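Local coordinates for protein VMB-1 (Vibrio alginolyticus, PDB 6JV4) that probably hydrolyses the amide bond of beta-lactam antibiotics with bound zinc, as a subclass B1 metallo-beta-lactamase, at residues T9-L14 against Q59-L64; D53-T58 against E85-D90; I91-N95 against E117-D121. All blocks are in the same frame, centred on the assembly; numbering follows the deposited sequence.

Contact 2 is the buried one of the three and holds a zinc ligand; contacts 1 and 3 lie farther out, each about 16 Å from the chain centre to its own centre and each mixing buried and exposed residues. Helix 58-70 starts at the end of segment 53-58, so contacts 1 and 2 share it, and Thr61 OG1 reaches Asp90 OD2 at 2.7 Å. Contact 3 takes up the chain directly after Asp90, with Leu94 CD1 3.6 Å from Thr54 CG2. Side-chain amides holding a carboxylate mark the two outer contacts, whereas contact 2 combines a main-chain bond, threonine hydroxyls bonded to Asp90, bridging waters and a tryptophan face over a zinc ligand.

Contact 1: T9-L14 against Q59-L64; sequences TKELKL and QGTKQL
Gln63 of helix 58-70 carries the polar part of the contact, its amide held at both ends by the turn that precedes strand 13-16. Its NE2 donates to Glu11 OE1 at 2.9 Å in a nearly straight bond (175°) that lies in the amide plane but reaches the carboxylate on its anti side, tilted out of its plane. At the other end, Thr9 OG1 donates to Gln63 OE1 at 2.7 Å from above the carbonyl plane. Together they fix the amide's rotation. Thr9 OG1 also accepts from the backbone N of Glu11 and of Leu12, an ST turn and ST motif in one; a chi1 of 74° places this oxygen between its own N and carbonyl carbon. The apolar part lies deeper. Leu12 CD2 rests on the helix backbone 3.5 Å from Gly60 O and touches Leu64 CB at 3.8 Å. The backbones come nearest at Gly60, whose CA is 5.1 Å from that of Leu12. Leu14 CD2 meets Leu64 CD1 at 3.8 Å, and His24 of strand 21-30 packs against all three leucines. The arrangement joins the N-terminal edge strand to a helix packed on the same sheet, as in the alpha-beta/beta-alpha sandwich of metallo-beta-lactamases.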
loop_
_atom_site.group_PDB
_atom_site.type_symbol
_atom_site.label_atom_id
_atom_site.label_comp_id
_atom_site.label_asym_id
_atom_site.label_seq_id
_atom_site.Cartn_x
_atom_site.Cartn_y
_atom_site.Cartn_z
ATOM N N THR A 9 19.772 -4.511 1.148
ATOM C CA THR A 9 20.113 -5.931 0.899
ATOM C C THR A 9 19.773 -6.273 -0.552
ATOM O O THR A 9 19.360 -5.410 -1.277
ATOM C CB THR A 9 19.398 -6.857 1.866
ATOM O OG1 THR A 9 18.050 -6.892 1.432
ATOM C CG2 THR A 9 19.490 -6.437 3.324
ATOM N N LYS A 10 19.901 -7.527 -0.947
ATOM C CA LYS A 10 19.471 -7.948 -2.299
ATOM C C LYS A 10 17.953 -8.013 -2.346
ATOM O O LYS A 10 17.415 -8.029 -3.465
ATOM C CB LYS A 10 19.983 -9.345 -2.660
ATOM C CG LYS A 10 21.502 -9.446 -2.744
ATOM C CD LYS A 10 22.086 -8.414 -3.655
ATOM C CE LYS A 10 23.503 -8.742 -4.078
ATOM N NZ LYS A 10 24.232 -7.477 -4.302
ATOM N N GLU A 11 17.282 -7.973 -1.196
ATOM C CA GLU A 11 15.803 -8.148 -1.161
ATOM C C GLU A 11 15.112 -6.843 -0.749
ATOM O O GLU A 11 13.911 -6.750 -1.019
ATOM C CB GLU A 11 15.371 -9.244 -0.192
ATOM C CG GLU A 11 15.874 -10.639 -0.558
ATOM C CD GLU A 11 17.358 -10.884 -0.312
ATOM O OE1 GLU A 11 17.899 -10.345 0.644
ATOM O OE2 GLU A 11 17.976 -11.662 -1.125
ATOM N N LEU A 12 15.792 -5.922 -0.076
ATOM C CA LEU A 12 15.089 -4.768 0.558
ATOM C C LEU A 12 15.940 -3.515 0.454
ATOM O O LEU A 12 17.143 -3.580 0.770
ATOM C CB LEU A 12 14.828 -5.106 2.027
ATOM C CG LEU A 12 14.173 -3.998 2.865
ATOM C CD1 LEU A 12 12.763 -3.780 2.406
ATOM C CD2 LEU A 12 14.157 -4.383 4.328
ATOM N N LYS A 13 15.327 -2.387 0.125
ATOM C CA LYS A 13 15.922 -1.051 0.280
ATOM C C LYS A 13 14.970 -0.179 1.101
ATOM O O LYS A 13 13.740 -0.444 1.143
ATOM C CB LYS A 13 16.162 -0.380 -1.067
ATOM C CG LYS A 13 17.366 -0.909 -1.826
ATOM C CD LYS A 13 17.589 -0.131 -3.103
ATOM C CE LYS A 13 18.755 -0.648 -3.894
ATOM N NZ LYS A 13 19.073 0.312 -4.968
ATOM N N LEU A 14 15.514 0.850 1.732
ATOM C CA LEU A 14 14.725 1.820 2.525
ATOM C C LEU A 14 15.098 3.215 2.076
ATOM O O LEU A 14 16.294 3.470 1.812
ATOM C CB LEU A 14 15.016 1.641 4.011
ATOM C CG LEU A 14 14.303 0.475 4.669
ATOM C CD1 LEU A 14 15.033 0.061 5.928
ATOM C CD2 LEU A 14 12.853 0.835 4.964
ATOM N N GLN A 59 12.008 -12.787 3.028
ATOM C CA GLN A 59 13.359 -12.389 3.488
ATOM C C GLN A 59 13.360 -10.866 3.712
ATOM O O GLN A 59 13.878 -10.400 4.727
ATOM C CB GLN A 59 14.432 -12.916 2.535
ATOM C CG GLN A 59 14.512 -14.447 2.531
ATOM C CD GLN A 59 14.865 -15.018 3.897
ATOM O OE1 GLN A 59 15.763 -14.512 4.585
ATOM N NE2 GLN A 59 14.147 -16.054 4.325
ATOM N N GLY A 60 12.778 -10.104 2.797
ATOM C CA GLY A 60 12.730 -8.636 2.953
ATOM C C GLY A 60 11.927 -8.250 4.187
ATOM O O GLY A 60 12.349 -7.307 4.862
ATOM N N THR A 61 10.791 -8.899 4.466
ATOM C CA THR A 61 9.972 -8.577 5.665
ATOM C C THR A 61 10.788 -8.867 6.938
ATOM O O THR A 61 10.838 -8.027 7.881
ATOM C CB THR A 61 8.628 -9.301 5.652
ATOM O OG1 THR A 61 7.970 -8.974 4.415
ATOM C CG2 THR A 61 7.797 -8.954 6.857
ATOM N N LYS A 62 11.485 -9.994 6.957
ATOM C CA LYS A 62 12.326 -10.321 8.138
ATOM C C LYS A 62 13.432 -9.272 8.282
ATOM O O LYS A 62 13.682 -8.803 9.423
ATOM C CB LYS A 62 12.922 -11.721 7.981
ATOM C CG LYS A 62 11.909 -12.823 8.180
ATOM C CD LYS A 62 12.503 -14.212 8.062
ATOM C CE LYS A 62 11.454 -15.261 8.326
ATOM N NZ LYS A 62 12.048 -16.616 8.419
ATOM N N GLN A 63 14.047 -8.852 7.174
ATOM C CA GLN A 63 15.122 -7.824 7.206
ATOM C C GLN A 63 14.539 -6.487 7.692
ATOM O O GLN A 63 15.211 -5.765 8.482
ATOM C CB GLN A 63 15.769 -7.669 5.842
ATOM C CG GLN A 63 16.582 -8.899 5.435
ATOM C CD GLN A 63 16.777 -8.940 3.937
ATOM O OE1 GLN A 63 16.441 -8.003 3.224
ATOM N NE2 GLN A 63 17.356 -10.029 3.424
ATOM N N LEU A 64 13.309 -6.179 7.266
ATOM C CA LEU A 64 12.671 -4.906 7.679
ATOM C C LEU A 64 12.415 -4.945 9.193
ATOM O O LEU A 64 12.673 -3.918 9.862
ATOM C CB LEU A 64 11.365 -4.701 6.912
ATOM C CG LEU A 64 10.667 -3.371 7.208
ATOM C CD1 LEU A 64 11.592 -2.188 6.965
ATOM C CD2 LEU A 64 9.382 -3.244 6.393
#

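Contact 2: D53-T58 against E85-D90; sequences DTPWTT and EDASGD. With ZN (zinc ion), chain F.
The loop 53-58 runs against the short helix 85-88 and the turn after it, with Thr54 N giving a hydrogen bond to Ala87 O at 3.1 Å and Asp53 CA adding a CA-H...O contact to the same oxygen. Over one face of the Trp56 indole lies Asp86 CB, a CH-pi contact 3.6 Å from the centroid of the five-membered ring. Asp86 has its carboxylate turned between backbone N and carbonyl carbon (chi1 59°), from where OD2 binds zinc at 2.1 Å; Cys163 and His205 are the other protein ligands of this ion. The segment thus holds the aspartate of the His-x-His-x-Asp zinc motif formed with His82 and His84, and the indole face, packed on the methylene of that ligand, places Trp56 in the second shell of the zinc site. Thr54 OG1 accepts from Asp90 N at 3.2 Å and hydrogen-bonds a water that also bridges Thr54 O and Glu85 O. A second water links Pro55 O to Asp90 OD2. The carboxylate of Asp90 receives Thr58 OG1 on the syn lone pair of OD1 at 2.7 Å. Ala87 CB packs on the carboxylate of Asp53, 3.4 Å from OD2, and Asp53 OD1 is bonded to Thr81.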
loop_
_atom_site.group_PDB
_atom_site.type_symbol
_atom_site.label_atom_id
_atom_site.label_comp_id
_atom_site.label_asym_id
_atom_site.label_seq_id
_atom_site.Cartn_x
_atom_site.Cartn_y
_atom_site.Cartn_z
ATOM N N ASP A 53 1.718 -2.112 4.032
ATOM C CA ASP A 53 2.117 -3.217 3.132
ATOM C C ASP A 53 3.368 -3.903 3.711
ATOM O O ASP A 53 4.193 -3.270 4.380
ATOM C CB ASP A 53 2.261 -2.795 1.677
ATOM C CG ASP A 53 0.949 -2.471 0.962
ATOM O OD1 ASP A 53 -0.167 -2.584 1.604
ATOM O OD2 ASP A 53 1.032 -2.256 -0.288
ATOM N N THR A 54 3.480 -5.189 3.419
ATOM C CA THR A 54 4.724 -5.945 3.649
ATOM C C THR A 54 5.595 -5.845 2.401
ATOM O O THR A 54 5.097 -5.764 1.261
ATOM C CB THR A 54 4.405 -7.385 4.079
ATOM O OG1 THR A 54 3.604 -8.042 3.090
ATOM C CG2 THR A 54 3.693 -7.466 5.407
ATOM N N PRO A 55 6.926 -5.911 2.588
ATOM C CA PRO A 55 7.835 -6.156 1.482
ATOM C C PRO A 55 7.433 -7.423 0.707
ATOM O O PRO A 55 6.774 -8.306 1.252
ATOM C CB PRO A 55 9.182 -6.360 2.184
ATOM C CG PRO A 55 9.048 -5.478 3.390
ATOM C CD PRO A 55 7.643 -5.760 3.881
ATOM N N TRP A 56 7.778 -7.448 -0.571
ATOM C CA TRP A 56 7.276 -8.493 -1.511
ATOM C C TRP A 56 7.916 -9.866 -1.278
ATOM O O TRP A 56 7.340 -10.855 -1.718
ATOM C CB TRP A 56 7.493 -7.977 -2.921
ATOM C CG TRP A 56 6.535 -8.476 -3.934
ATOM C CD1 TRP A 56 5.635 -9.494 -3.868
ATOM C CD2 TRP A 56 6.398 -7.895 -5.236
ATOM N NE1 TRP A 56 4.934 -9.570 -5.044
ATOM C CE2 TRP A 56 5.389 -8.607 -5.892
ATOM C CE3 TRP A 56 7.050 -6.847 -5.877
ATOM C CZ2 TRP A 56 4.997 -8.287 -7.185
ATOM C CZ3 TRP A 56 6.669 -6.548 -7.170
ATOM C CH2 TRP A 56 5.639 -7.241 -7.776
ATOM N N THR A 57 8.925 -9.981 -0.444
ATOM C CA THR A 57 9.548 -11.268 -0.109
ATOM C C THR A 57 9.589 -11.402 1.404
ATOM O O THR A 57 9.705 -10.390 2.133
ATOM C CB THR A 57 10.942 -11.493 -0.717
ATOM O OG1 THR A 57 11.889 -10.777 0.038
ATOM C CG2 THR A 57 11.057 -11.126 -2.179
ATOM N N THR A 58 9.462 -12.633 1.862
ATOM C CA THR A 58 9.545 -12.950 3.306
ATOM C C THR A 58 10.942 -12.571 3.813
ATOM O O THR A 58 11.020 -12.024 4.939
ATOM C CB THR A 58 9.165 -14.420 3.555
ATOM O OG1 THR A 58 7.847 -14.625 3.040
ATOM C CG2 THR A 58 9.139 -14.756 5.024
ATOM N N GLU A 85 -0.299 -10.398 -3.214
ATOM C CA GLU A 85 0.932 -10.756 -2.470
ATOM C C GLU A 85 1.893 -9.571 -2.331
ATOM O O GLU A 85 2.600 -9.530 -1.337
ATOM C CB GLU A 85 1.652 -11.897 -3.203
ATOM C CG GLU A 85 2.861 -12.428 -2.467
ATOM C CD GLU A 85 3.792 -13.252 -3.349
ATOM O OE1 GLU A 85 3.386 -13.613 -4.489
ATOM O OE2 GLU A 85 4.900 -13.535 -2.894
ATOM N N ASP A 86 1.924 -8.608 -3.252
ATOM C CA ASP A 86 2.832 -7.447 -3.066
ATOM C C ASP A 86 2.417 -6.563 -1.874
ATOM O O ASP A 86 3.231 -5.740 -1.406
ATOM C CB ASP A 86 2.978 -6.619 -4.345
ATOM C CG ASP A 86 1.718 -6.039 -4.916
ATOM O OD1 ASP A 86 0.596 -6.523 -4.580
ATOM O OD2 ASP A 86 1.858 -5.114 -5.748
ATOM N N ALA A 87 1.146 -6.622 -1.456
ATOM C CA ALA A 87 0.650 -5.811 -0.337
ATOM C C ALA A 87 0.557 -6.662 0.922
ATOM O O ALA A 87 0.845 -6.107 1.982
ATOM C CB ALA A 87 -0.669 -5.187 -0.695
ATOM N N SER A 88 0.105 -7.921 0.822
ATOM C CA SER A 88 -0.379 -8.709 1.979
ATOM C C SER A 88 0.440 -9.992 2.164
ATOM O O SER A 88 0.059 -10.821 2.987
ATOM C CB SER A 88 -1.840 -9.036 1.827
ATOM O OG SER A 88 -1.971 -9.974 0.801
ATOM N N GLY A 89 1.535 -10.150 1.413
ATOM C CA GLY A 89 2.233 -11.446 1.329
ATOM C C GLY A 89 2.702 -11.987 2.665
ATOM O O GLY A 89 2.713 -13.221 2.834
ATOM N N ASP A 90 3.035 -11.145 3.626
ATOM C CA ASP A 90 3.609 -11.656 4.900
ATOM C C ASP A 90 2.643 -11.530 6.074
ATOM O O ASP A 90 3.108 -11.582 7.228
ATOM C CB ASP A 90 5.014 -11.094 5.105
ATOM C CG ASP A 90 6.042 -11.895 4.336
ATOM O OD1 ASP A 90 6.031 -13.160 4.462
ATOM O OD2 ASP A 90 6.863 -11.271 3.651
HETATM ZN ZN ZN F . 0.857 -4.288 -7.363
HETATM O O HOH W 1 3.863 -8.169 0.414
HETATM O O HOH W 2 5.807 -10.881 1.124
#

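Contact 3: I91-N95 against E117-D121; sequences IPLLN and EVSSD
A helix-to-loop contact, partly buried, pairs Asn95 of helix 91-96 with Glu117 in the loop that leads from helix 105-113 into strand 121-123. Asn95 ND2 donates to Glu117 OE2 at 2.8 Å; the bond is fairly straight (164°) and lies in the amide plane, yet it meets the carboxylate from above its plane. A second, weak bond runs from Asn95 ND2 to Val118 O at 3.2 Å, bent to 135°, so the amide nitrogen bridges a side chain and a main-chain carbonyl. Asn95 OD1 bonds to Thr101 OG1 of the neighbouring strand 100-104, which leaves little freedom for the amide to flip. Glu117 is fully extended (chi1 -172°) and runs past Pro92 in the opposite direction, OE1 ending 3.5 Å from Pro92 CB. Below this polar layer, Ile91 CG2 wedges against the loop backbone, 3.7 Å from both Glu117 O and Val118 O, and the side chain also touches Leu111. Within the loop, Ser120 OG donates to Asp121 OD1 at 2.6 Å on its anti lone pair. The contact ties a helix to the connection entering the edge strand of the seven-stranded mixed sheet, part of the metallo-beta-lactamase sandwich.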
loop_
_atom_site.group_PDB
_atom_site.type_symbol
_atom_site.label_atom_id
_atom_site.label_comp_id
_atom_site.label_asym_id
_atom_site.label_seq_id
_atom_site.Cartn_x
_atom_site.Cartn_y
_atom_site.Cartn_z
ATOM N N ILE A 91 1.328 -11.551 5.851
ATOM C CA ILE A 91 0.373 -11.663 6.985
ATOM C C ILE A 91 0.720 -12.873 7.869
ATOM O O ILE A 91 0.697 -12.741 9.105
ATOM C CB ILE A 91 -1.059 -11.663 6.453
ATOM C CG1 ILE A 91 -1.481 -10.247 6.027
ATOM C CG2 ILE A 91 -2.015 -12.228 7.460
ATOM C CD1 ILE A 91 -2.871 -10.223 5.481
ATOM N N PRO A 92 0.983 -14.092 7.320
ATOM C CA PRO A 92 1.234 -15.243 8.172
ATOM C C PRO A 92 2.424 -15.001 9.096
ATOM O O PRO A 92 2.304 -15.282 10.299
ATOM C CB PRO A 92 1.459 -16.387 7.173
ATOM C CG PRO A 92 0.657 -15.955 5.956
ATOM C CD PRO A 92 0.892 -14.461 5.899
ATOM N N LEU A 93 3.535 -14.498 8.560
ATOM C CA LEU A 93 4.736 -14.195 9.367
ATOM C C LEU A 93 4.359 -13.207 10.463
ATOM O O LEU A 93 4.770 -13.425 11.618
ATOM C CB LEU A 93 5.856 -13.635 8.492
ATOM C CG LEU A 93 7.079 -13.171 9.266
ATOM C CD1 LEU A 93 7.749 -14.365 9.986
ATOM C CD2 LEU A 93 8.051 -12.459 8.369
ATOM N N LEU A 94 3.663 -12.108 10.123
ATOM C CA LEU A 94 3.381 -11.093 11.167
ATOM C C LEU A 94 2.453 -11.694 12.221
ATOM O O LEU A 94 2.679 -11.447 13.444
ATOM C CB LEU A 94 2.767 -9.846 10.525
ATOM C CG LEU A 94 3.650 -9.102 9.533
ATOM C CD1 LEU A 94 2.925 -7.896 8.949
ATOM C CD2 LEU A 94 4.953 -8.649 10.123
ATOM N N ASN A 95 1.480 -12.485 11.804
ATOM C CA ASN A 95 0.517 -13.103 12.751
ATOM C C ASN A 95 1.302 -14.062 13.671
ATOM O O ASN A 95 1.069 -14.025 14.901
ATOM C CB ASN A 95 -0.631 -13.767 12.009
ATOM C CG ASN A 95 -1.684 -12.791 11.499
ATOM O OD1 ASN A 95 -1.642 -11.579 11.799
ATOM N ND2 ASN A 95 -2.577 -13.316 10.665
ATOM N N GLU A 117 -4.414 -16.731 4.793
ATOM C CA GLU A 117 -4.679 -16.349 6.193
ATOM C C GLU A 117 -5.200 -14.908 6.191
ATOM O O GLU A 117 -4.579 -14.075 5.542
ATOM C CB GLU A 117 -3.387 -16.477 6.994
ATOM C CG GLU A 117 -3.574 -16.303 8.494
ATOM C CD GLU A 117 -2.316 -16.602 9.300
ATOM O OE1 GLU A 117 -1.508 -17.379 8.807
ATOM O OE2 GLU A 117 -2.131 -16.022 10.396
ATOM N N VAL A 118 -6.234 -14.650 6.979
ATOM C CA VAL A 118 -6.840 -13.308 7.148
ATOM C C VAL A 118 -6.062 -12.544 8.200
ATOM O O VAL A 118 -5.298 -13.125 8.998
ATOM C CB VAL A 118 -8.342 -13.409 7.463
ATOM C CG1 VAL A 118 -9.093 -14.059 6.317
ATOM C CG2 VAL A 118 -8.634 -14.078 8.797
ATOM N N SER A 119 -6.252 -11.235 8.199
ATOM C CA SER A 119 -5.651 -10.317 9.195
ATOM C C SER A 119 -6.157 -10.683 10.590
ATOM O O SER A 119 -7.257 -11.290 10.741
ATOM C CB SER A 119 -5.972 -8.883 8.840
ATOM O OG SER A 119 -7.330 -8.576 9.120
ATOM N N SER A 120 -5.412 -10.260 11.598
ATOM C CA SER A 120 -5.829 -10.455 13.013
ATOM C C SER A 120 -6.983 -9.502 13.348
ATOM O O SER A 120 -7.819 -9.802 14.209
ATOM C CB SER A 120 -4.650 -10.303 13.924
ATOM O OG SER A 120 -4.129 -8.975 13.963
ATOM N N ASP A 121 -6.969 -8.301 12.777
ATOM C CA ASP A 121 -7.868 -7.196 13.115
ATOM C C ASP A 121 -8.554 -6.715 11.830
ATOM O O ASP A 121 -7.851 -6.571 10.823
ATOM C CB ASP A 121 -7.082 -6.072 13.786
ATOM C CG ASP A 121 -6.625 -6.524 15.172
ATOM O OD1 ASP A 121 -5.691 -7.296 15.255
ATOM O OD2 ASP A 121 -7.331 -6.209 16.110
#